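Local structure of antigen TpF1 (Treponema pallidum, 2FJC) at the interface of chains A and B. The protein is a Dps-family mini-ferritin that binds ferric iron, probably oxidising and storing it inside a hollow shell of identical subunits. Sequence-based numbering; all coordinates share one arbitrary frame. Chains: chain A/B, Antigen TpF1.

The interface of chains A and B. Residues chain A 33, 36-37, 48, 55; chain B 62-63, 66-67, 70.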
ATOM      1  N   HIS A  33      22.494  13.990 -15.874  1.00 33.54           N
ATOM      2  CA  HIS A  33      21.546  13.666 -16.932  1.00 34.54           C
ATOM      3  C   HIS A  33      22.335  13.386 -18.208  1.00 35.15           C
ATOM      4  O   HIS A  33      21.983  12.504 -18.999  1.00 35.25           O
ATOM      5  CB  HIS A  33      20.572  14.815 -17.189  1.00 35.65           C
ATOM      6  CG  HIS A  33      19.397  14.831 -16.261  1.00 36.34           C
ATOM      7  ND1 HIS A  33      19.485  15.261 -14.954  1.00 36.04           N
ATOM      8  CD2 HIS A  33      18.111  14.450 -16.449  1.00 35.83           C
ATOM      9  CE1 HIS A  33      18.303  15.142 -14.376  1.00 36.72           C
ATOM     10  NE2 HIS A  33      17.451  14.654 -15.262  1.00 37.78           N
ATOM     11  N   HIS A  36      23.519  10.032 -17.965  1.00 35.53           N
ATOM     12  CA  HIS A  36      22.281   9.273 -17.965  1.00 35.63           C
ATOM     13  C   HIS A  36      21.835   8.999 -19.399  1.00 35.52           C
ATOM     14  O   HIS A  36      21.448   7.883 -19.739  1.00 35.39           O
ATOM     15  CB  HIS A  36      21.215  10.096 -17.228  1.00 37.64           C
ATOM     16  CG  HIS A  36      19.863   9.457 -17.178  1.00 38.76           C
ATOM     17  ND1 HIS A  36      19.610   8.301 -16.470  1.00 39.92           N
ATOM     18  CD2 HIS A  36      18.681   9.833 -17.719  1.00 38.62           C
ATOM     19  CE1 HIS A  36      18.329   7.995 -16.573  1.00 39.99           C
ATOM     20  NE2 HIS A  36      17.744   8.910 -17.326  1.00 39.92           N
ATOM     21  N   TRP A  37      21.897  10.031 -20.236  1.00 35.40           N
ATOM     22  CA  TRP A  37      21.484   9.934 -21.631  1.00 34.95           C
ATOM     23  C   TRP A  37      22.511   9.402 -22.616  1.00 35.71           C
ATOM     24  O   TRP A  37      22.165   8.681 -23.555  1.00 37.50           O
ATOM     25  CB  TRP A  37      21.060  11.306 -22.164  1.00 33.75           C
ATOM     26  CG  TRP A  37      19.938  11.956 -21.434  1.00 32.79           C
ATOM     27  CD1 TRP A  37      18.815  11.352 -20.960  1.00 31.28           C
ATOM     28  CD2 TRP A  37      19.790  13.354 -21.164  1.00 30.99           C
ATOM     29  NE1 TRP A  37      17.971  12.289 -20.412  1.00 33.55           N
ATOM     30  CE2 TRP A  37      18.546  13.526 -20.524  1.00 31.86           C
ATOM     31  CE3 TRP A  37      20.586  14.478 -21.406  1.00 31.36           C
ATOM     32  CZ2 TRP A  37      18.075  14.781 -20.119  1.00 30.86           C
ATOM     33  CZ3 TRP A  37      20.117  15.729 -21.005  1.00 30.71           C
ATOM     34  CH2 TRP A  37      18.871  15.867 -20.368  1.00 30.40           C
ATOM     35  N   HIS A  48      22.250   3.486 -16.270  1.00 34.56           N
ATOM     36  CA  HIS A  48      21.270   4.485 -16.674  1.00 34.70           C
ATOM     37  C   HIS A  48      20.389   4.768 -15.456  1.00 34.82           C
ATOM     38  O   HIS A  48      20.127   5.917 -15.112  1.00 33.38           O
ATOM     39  CB  HIS A  48      20.437   3.922 -17.834  1.00 35.21           C
ATOM     40  CG  HIS A  48      19.364   4.845 -18.332  1.00 36.83           C
ATOM     41  ND1 HIS A  48      19.639   6.009 -19.016  1.00 37.76           N
ATOM     42  CD2 HIS A  48      18.012   4.759 -18.266  1.00 36.73           C
ATOM     43  CE1 HIS A  48      18.505   6.599 -19.354  1.00 35.61           C
ATOM     44  NE2 HIS A  48      17.504   5.862 -18.909  1.00 35.56           N
ATOM     45  N   TYR A  55      20.943  11.660  -9.598  1.00 38.35           N
ATOM     46  CA  TYR A  55      20.438  13.014  -9.770  1.00 38.72           C
ATOM     47  C   TYR A  55      19.186  13.294  -8.960  1.00 38.42           C
ATOM     48  O   TYR A  55      18.899  14.446  -8.651  1.00 39.89           O
ATOM     49  CB  TYR A  55      20.268  13.404 -11.258  1.00 38.20           C
ATOM     50  CG  TYR A  55      19.233  12.694 -12.105  1.00 37.85           C
ATOM     51  CD1 TYR A  55      17.863  12.809 -11.833  1.00 38.03           C
ATOM     52  CD2 TYR A  55      19.619  12.009 -13.266  1.00 37.07           C
ATOM     53  CE1 TYR A  55      16.901  12.266 -12.708  1.00 37.05           C
ATOM     54  CE2 TYR A  55      18.673  11.466 -14.142  1.00 36.96           C
ATOM     55  CZ  TYR A  55      17.321  11.601 -13.860  1.00 37.30           C
ATOM     56  OH  TYR A  55      16.409  11.098 -14.748  1.00 37.85           O
TER
ATOM     57  N   PHE B  62      11.037  17.289 -19.388  1.00 38.90           N
ATOM     58  CA  PHE B  62      12.439  17.502 -19.695  1.00 39.10           C
ATOM     59  C   PHE B  62      13.054  16.175 -20.098  1.00 40.95           C
ATOM     60  O   PHE B  62      13.656  16.041 -21.163  1.00 41.74           O
ATOM     61  CB  PHE B  62      13.136  18.021 -18.437  1.00 38.20           C
ATOM     62  CG  PHE B  62      14.627  18.211 -18.570  1.00 37.85           C
ATOM     63  CD1 PHE B  62      15.155  19.282 -19.296  1.00 37.66           C
ATOM     64  CD2 PHE B  62      15.503  17.357 -17.898  1.00 36.54           C
ATOM     65  CE1 PHE B  62      16.540  19.498 -19.342  1.00 38.61           C
ATOM     66  CE2 PHE B  62      16.880  17.558 -17.934  1.00 36.34           C
ATOM     67  CZ  PHE B  62      17.406  18.631 -18.655  1.00 38.74           C
ATOM     68  N   ASP B  63      12.878  15.176 -19.245  1.00 43.04           N
ATOM     69  CA  ASP B  63      13.472  13.886 -19.517  1.00 43.16           C
ATOM     70  C   ASP B  63      12.828  13.089 -20.650  1.00 42.79           C
ATOM     71  O   ASP B  63      13.545  12.455 -21.418  1.00 42.63           O
ATOM     72  CB  ASP B  63      13.531  13.042 -18.239  1.00 46.48           C
ATOM     73  CG  ASP B  63      14.574  11.911 -18.327  1.00 48.65           C
ATOM     74  OD1 ASP B  63      15.793  12.208 -18.379  1.00 48.64           O
ATOM     75  OD2 ASP B  63      14.175  10.725 -18.350  1.00 48.70           O
ATOM     76  N   ALA B  66      13.959  14.761 -23.975  1.00 39.56           N
ATOM     77  CA  ALA B  66      15.370  14.521 -24.232  1.00 40.58           C
ATOM     78  C   ALA B  66      15.560  13.088 -24.737  1.00 41.15           C
ATOM     79  O   ALA B  66      16.345  12.843 -25.658  1.00 41.46           O
ATOM     80  CB  ALA B  66      16.195  14.748 -22.953  1.00 39.88           C
ATOM     81  N   GLU B  67      14.835  12.145 -24.142  1.00 40.96           N
ATOM     82  CA  GLU B  67      14.956  10.751 -24.546  1.00 42.04           C
ATOM     83  C   GLU B  67      14.375  10.504 -25.927  1.00 39.62           C
ATOM     84  O   GLU B  67      14.815   9.604 -26.638  1.00 39.91           O
ATOM     85  CB  GLU B  67      14.268   9.830 -23.535  1.00 44.91           C
ATOM     86  CG  GLU B  67      14.890   9.866 -22.151  1.00 50.44           C
ATOM     87  CD  GLU B  67      14.501   8.664 -21.298  1.00 53.72           C
ATOM     88  OE1 GLU B  67      13.292   8.333 -21.224  1.00 54.09           O
ATOM     89  OE2 GLU B  67      15.414   8.056 -20.698  1.00 54.36           O
ATOM     90  N   LEU B  70      16.968  11.393 -28.252  1.00 40.72           N
ATOM     91  CA  LEU B  70      17.959  10.333 -28.339  1.00 40.56           C
ATOM     92  C   LEU B  70      17.474   9.231 -29.270  1.00 41.36           C
ATOM     93  O   LEU B  70      18.242   8.691 -30.063  1.00 41.96           O
ATOM     94  CB  LEU B  70      18.229   9.750 -26.955  1.00 41.25           C
ATOM     95  CG  LEU B  70      18.843  10.696 -25.921  1.00 41.35           C
ATOM     96  CD1 LEU B  70      18.901   9.988 -24.579  1.00 41.84           C
ATOM     97  CD2 LEU B  70      20.236  11.125 -26.364  1.00 39.79           C
TER
HETATM   98  O   HOH W   1      14.559   6.012 -18.735  1.00 45.88           O
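The indole of A:Trp37 lies against helix 44-71 of chain B, its N-H on B:Asp63 and one face under the methyl of B:Ala66. NE1 donates a hydrogen bond to carboxylate oxygen OD1 of B:Asp63 (3.0 Å, 150° at the hydrogen). The two side chains run alongside each other, pointing opposite ways, and the N-H reaches OD1 from above the carboxylate plane. B:Ala66 CB sits 3.8 Å from the centre of the six-membered ring, while the carbonyl O of A:His33 lies over the opposite face. With CG anti to the carbonyl carbon (chi1 -59°), the indole turns its far edge to B:Phe62, whose CZ lies in the indole plane 3.6 Å from CH2. B:Leu70 closes the other end, CD1 touching CB of A:Trp37 at 3.5 Å. The B:Phe62 ring also presents its edge, through CE2, to a face of the A:His33 imidazole, the planes 72° apart; A:Tyr55 covers the other face of that imidazole. A:His48 and B:Glu67 point tip to tip, imidazole and carboxylate nearly coplanar, and a water bridges NE2 and OE2, 3.0 Å from each. Reciprocal bonds within chain A hold the rings of A:His36 and A:His48: ND1 of A:His48 donates to the A:His36 carbonyl O (2.7 Å), and ND1 of A:His36 to the A:His48 carbonyl O (2.8 Å). B:Asp63 and B:Glu67 are iron ligands; A:His36 and A:His48 face them across the interface in the inter-subunit ferroxidase centre typical of Dps proteins. Helices 8-38 and 44-71 of chain A here face helix 44-71 of chain B across a two-fold axis, which repeats the site with the chains exchanged.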